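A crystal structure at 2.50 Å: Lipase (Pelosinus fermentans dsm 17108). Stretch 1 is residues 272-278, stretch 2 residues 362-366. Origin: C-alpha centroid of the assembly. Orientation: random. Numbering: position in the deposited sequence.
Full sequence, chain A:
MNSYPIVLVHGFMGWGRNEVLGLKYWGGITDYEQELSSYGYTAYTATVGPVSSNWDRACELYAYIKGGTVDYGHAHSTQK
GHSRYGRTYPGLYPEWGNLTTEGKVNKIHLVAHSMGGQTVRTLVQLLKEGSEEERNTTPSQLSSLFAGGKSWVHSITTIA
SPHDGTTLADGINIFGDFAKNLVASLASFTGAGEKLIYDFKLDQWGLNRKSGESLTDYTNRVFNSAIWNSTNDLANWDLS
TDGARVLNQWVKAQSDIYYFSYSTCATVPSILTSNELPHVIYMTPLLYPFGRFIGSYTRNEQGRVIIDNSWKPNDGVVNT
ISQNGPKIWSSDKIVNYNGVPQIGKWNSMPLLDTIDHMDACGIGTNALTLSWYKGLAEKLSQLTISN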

ATOM      1  N   LEU A 272     -12.103 -21.702 -11.014  1.00 43.25           N
ATOM      2  CA  LEU A 272     -11.365 -20.645 -11.692  1.00 45.52           C
ATOM      3  C   LEU A 272     -12.019 -20.170 -12.996  1.00 50.38           C
ATOM      4  O   LEU A 272     -12.276 -20.961 -13.900  1.00 55.70           O
ATOM      5  CB  LEU A 272      -9.943 -21.113 -12.006  1.00 40.61           C
ATOM      6  CG  LEU A 272      -9.113 -20.111 -12.804  1.00 36.25           C
ATOM      7  CD1 LEU A 272      -8.684 -18.925 -11.932  1.00 33.06           C
ATOM      8  CD2 LEU A 272      -7.916 -20.796 -13.401  1.00 37.31           C
ATOM      9  N   THR A 273     -12.269 -18.868 -13.067  1.00 48.65           N
ATOM     10  CA  THR A 273     -12.696 -18.168 -14.271  1.00 54.00           C
ATOM     11  C   THR A 273     -11.474 -17.610 -14.993  1.00 60.44           C
ATOM     12  O   THR A 273     -10.442 -17.342 -14.361  1.00 61.90           O
ATOM     13  CB  THR A 273     -13.650 -17.020 -13.913  1.00 61.52           C
ATOM     14  OG1 THR A 273     -14.789 -17.550 -13.224  1.00 65.62           O
ATOM     15  CG2 THR A 273     -14.117 -16.263 -15.147  1.00 68.53           C
ATOM     16  N   SER A 274     -11.579 -17.415 -16.308  1.00 66.19           N
ATOM     17  CA  SER A 274     -10.498 -16.796 -17.082  1.00 72.61           C
ATOM     18  C   SER A 274     -10.347 -15.305 -16.777  1.00 72.99           C
ATOM     19  O   SER A 274      -9.446 -14.637 -17.280  1.00 72.96           O
ATOM     20  CB  SER A 274     -10.759 -16.962 -18.570  1.00 77.89           C
ATOM     21  OG  SER A 274     -11.983 -16.327 -18.908  1.00 83.13           O
ATOM     22  N   ASN A 275     -11.220 -14.802 -15.921  1.00 74.68           N
ATOM     23  CA  ASN A 275     -11.326 -13.383 -15.664  1.00 73.94           C
ATOM     24  C   ASN A 275     -10.484 -12.947 -14.462  1.00 67.59           C
ATOM     25  O   ASN A 275     -10.421 -11.763 -14.145  1.00 64.94           O
ATOM     26  CB  ASN A 275     -12.802 -13.044 -15.430  1.00 82.61           C
ATOM     27  CG  ASN A 275     -13.179 -11.682 -15.938  1.00 89.12           C
ATOM     28  OD1 ASN A 275     -12.478 -11.098 -16.766  1.00 93.06           O
ATOM     29  ND2 ASN A 275     -14.318 -11.173 -15.467  1.00 88.48           N
ATOM     30  N   GLU A 276      -9.836 -13.899 -13.794  1.00 63.43           N
ATOM     31  CA  GLU A 276      -9.155 -13.585 -12.540  1.00 58.61           C
ATOM     32  C   GLU A 276      -7.767 -14.196 -12.447  1.00 53.39           C
ATOM     33  O   GLU A 276      -7.413 -15.073 -13.232  1.00 56.86           O
ATOM     34  CB  GLU A 276      -9.994 -14.050 -11.348  1.00 60.74           C
ATOM     35  CG  GLU A 276     -10.398 -15.520 -11.392  1.00 66.30           C
ATOM     36  CD  GLU A 276     -11.518 -15.845 -10.407  1.00 69.33           C
ATOM     37  OE1 GLU A 276     -11.561 -15.187  -9.339  1.00 67.75           O
ATOM     38  OE2 GLU A 276     -12.349 -16.750 -10.698  1.00 71.27           O
ATOM     39  N   LEU A 277      -6.980 -13.708 -11.489  1.00 45.54           N
ATOM     40  CA  LEU A 277      -5.658 -14.258 -11.230  1.00 40.85           C
ATOM     41  C   LEU A 277      -5.750 -15.718 -10.781  1.00 42.16           C
ATOM     42  O   LEU A 277      -6.427 -16.032  -9.805  1.00 41.79           O
ATOM     43  CB  LEU A 277      -4.936 -13.440 -10.164  1.00 38.41           C
ATOM     44  CG  LEU A 277      -4.677 -11.963 -10.475  1.00 41.56           C
ATOM     45  CD1 LEU A 277      -3.963 -11.296  -9.319  1.00 37.33           C
ATOM     46  CD2 LEU A 277      -3.845 -11.830 -11.765  1.00 42.59           C
ATOM     47  N   PRO A 278      -5.056 -16.615 -11.490  1.00 40.81           N
ATOM     48  CA  PRO A 278      -5.124 -18.022 -11.108  1.00 40.57           C
ATOM     49  C   PRO A 278      -4.048 -18.411 -10.110  1.00 39.34           C
ATOM     50  O   PRO A 278      -2.996 -17.769 -10.033  1.00 40.32           O
ATOM     51  CB  PRO A 278      -4.900 -18.741 -12.433  1.00 34.36           C
ATOM     52  CG  PRO A 278      -3.933 -17.825 -13.168  1.00 38.73           C
ATOM     53  CD  PRO A 278      -4.287 -16.413 -12.739  1.00 39.40           C
ATOM     54  N   GLY A 362      -9.322  -3.532  -9.158  1.00 41.76           N
ATOM     55  CA  GLY A 362      -9.848  -3.614 -10.514  1.00 41.67           C
ATOM     56  C   GLY A 362      -9.627  -4.898 -11.293  1.00 38.47           C
ATOM     57  O   GLY A 362      -9.897  -4.960 -12.490  1.00 43.20           O
ATOM     58  N   ILE A 363      -9.158  -5.928 -10.610  1.00 35.08           N
ATOM     59  CA  ILE A 363      -8.824  -7.197 -11.235  1.00 38.66           C
ATOM     60  C   ILE A 363      -9.655  -8.328 -10.624  1.00 41.78           C
ATOM     61  O   ILE A 363      -9.507  -8.656  -9.440  1.00 41.72           O
ATOM     62  CB  ILE A 363      -7.331  -7.494 -11.059  1.00 36.98           C
ATOM     63  CG1 ILE A 363      -6.502  -6.351 -11.645  1.00 38.60           C
ATOM     64  CG2 ILE A 363      -6.957  -8.801 -11.697  1.00 36.20           C
ATOM     65  CD1 ILE A 363      -5.071  -6.289 -11.101  1.00 39.09           C
ATOM     66  N   GLY A 364     -10.548  -8.917 -11.405  1.00 43.07           N
ATOM     67  CA  GLY A 364     -11.308 -10.042 -10.890  1.00 41.74           C
ATOM     68  C   GLY A 364     -12.738 -10.112 -11.362  1.00 42.62           C
ATOM     69  O   GLY A 364     -13.201  -9.254 -12.115  1.00 46.10           O
ATOM     70  N   THR A 365     -13.441 -11.139 -10.907  1.00 42.07           N
ATOM     71  CA  THR A 365     -14.807 -11.391 -11.336  1.00 43.79           C
ATOM     72  C   THR A 365     -15.816 -10.439 -10.691  1.00 44.61           C
ATOM     73  O   THR A 365     -16.999 -10.455 -11.032  1.00 48.02           O
ATOM     74  CB  THR A 365     -15.232 -12.840 -11.015  1.00 44.98           C
ATOM     75  OG1 THR A 365     -15.317 -13.009  -9.588  1.00 43.77           O
ATOM     76  CG2 THR A 365     -14.230 -13.829 -11.592  1.00 39.07           C
ATOM     77  N   ASN A 366     -15.360  -9.641  -9.733  1.00 39.62           N
ATOM     78  CA  ASN A 366     -16.236  -8.652  -9.123  1.00 37.67           C
ATOM     79  C   ASN A 366     -15.552  -7.305  -8.955  1.00 37.75           C
ATOM     80  O   ASN A 366     -15.781  -6.609  -7.958  1.00 39.08           O
ATOM     81  CB  ASN A 366     -16.746  -9.128  -7.774  1.00 29.89           C
ATOM     82  CG  ASN A 366     -17.972  -8.376  -7.334  1.00 41.71           C
ATOM     83  OD1 ASN A 366     -18.579  -7.647  -8.126  1.00 45.71           O
ATOM     84  ND2 ASN A 366     -18.346  -8.536  -6.069  1.00 40.97           N
TER
HETATM   85  O   HOH W   1     -12.014 -12.438  -8.791  1.00 36.85           O

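Two loop segments of the lipase, neither with regular helix or strand, meet through van der Waals packing and one bridging water; no direct hydrogen bond crosses between them, and the contact buries 261 Å² summed over both sides. The closest pair of CA atoms is that of Glu276 and Gly364, 4.5 Å apart. Thr273 to Glu276 form a type I beta turn, which brings the side chains of Thr273, Asn275 and Glu276 around the methyl group of Thr365.

Glu276 is the centre of the arrangement. Its CA-to-CB bond points sideways, and with chi1 p (54°) and chi2 t (-165°) the chain runs back along its own turn, so that Glu276 OE2 accepts a hydrogen bond from Thr273 N (3.2 Å, N-H...acceptor angle 163°). This tie closes the turn with a side chain and holds the carboxylate in place. The other oxygen, Glu276 OE1, accepts a hydrogen bond from water 1 (2.8 Å to the water O), and the same water accepts one from Thr365 N (2.9 Å to the water O). A buried carboxylate thus has polar partners at both oxygens, and the water links it to the backbone of the second stretch.

Thr365 has the largest area covered by the other stretch, 69 Å². Its chi1 is p (68°), a rotamer that sends CG2 into the turn: Thr365 CG2 lies 3.6 Å from Glu276 CD, 4.0 Å from Thr273 CB and 4.2 Å from Asn275 CB. Threonine suits the site because its methyl packs against these carbon atoms while Thr365 OG1 takes a separate direction, 3.4 Å from the O of water 1. Thr273, with chi1 m (-59°), points its CB toward the second stretch. Asn275 does likewise; its chi1 of -146° lies between wells and carries the amide alongside the Thr365 backbone, with Asn275 ND2 4.2 Å from Thr365 CA.

Gly364 sits against the first stretch: its CA is 3.8 Å from Asn275 O and 4.2 Å from Glu276 CB. The requirement for glycine comes from its backbone. At phi/psi 144/180 a CB would jam against the carbonyl O of Ile363, although it would point away from the first stretch.

At the other end, buried Leu277 and Ile363 form the apolar part of the contact, Leu277 CG lying 4.1 Å from Ile363 CG2. Leu277 (m, t) starts sideways but its end comes nearer, while Ile363 (m, t) offers its branch methyl CG2 to meet it.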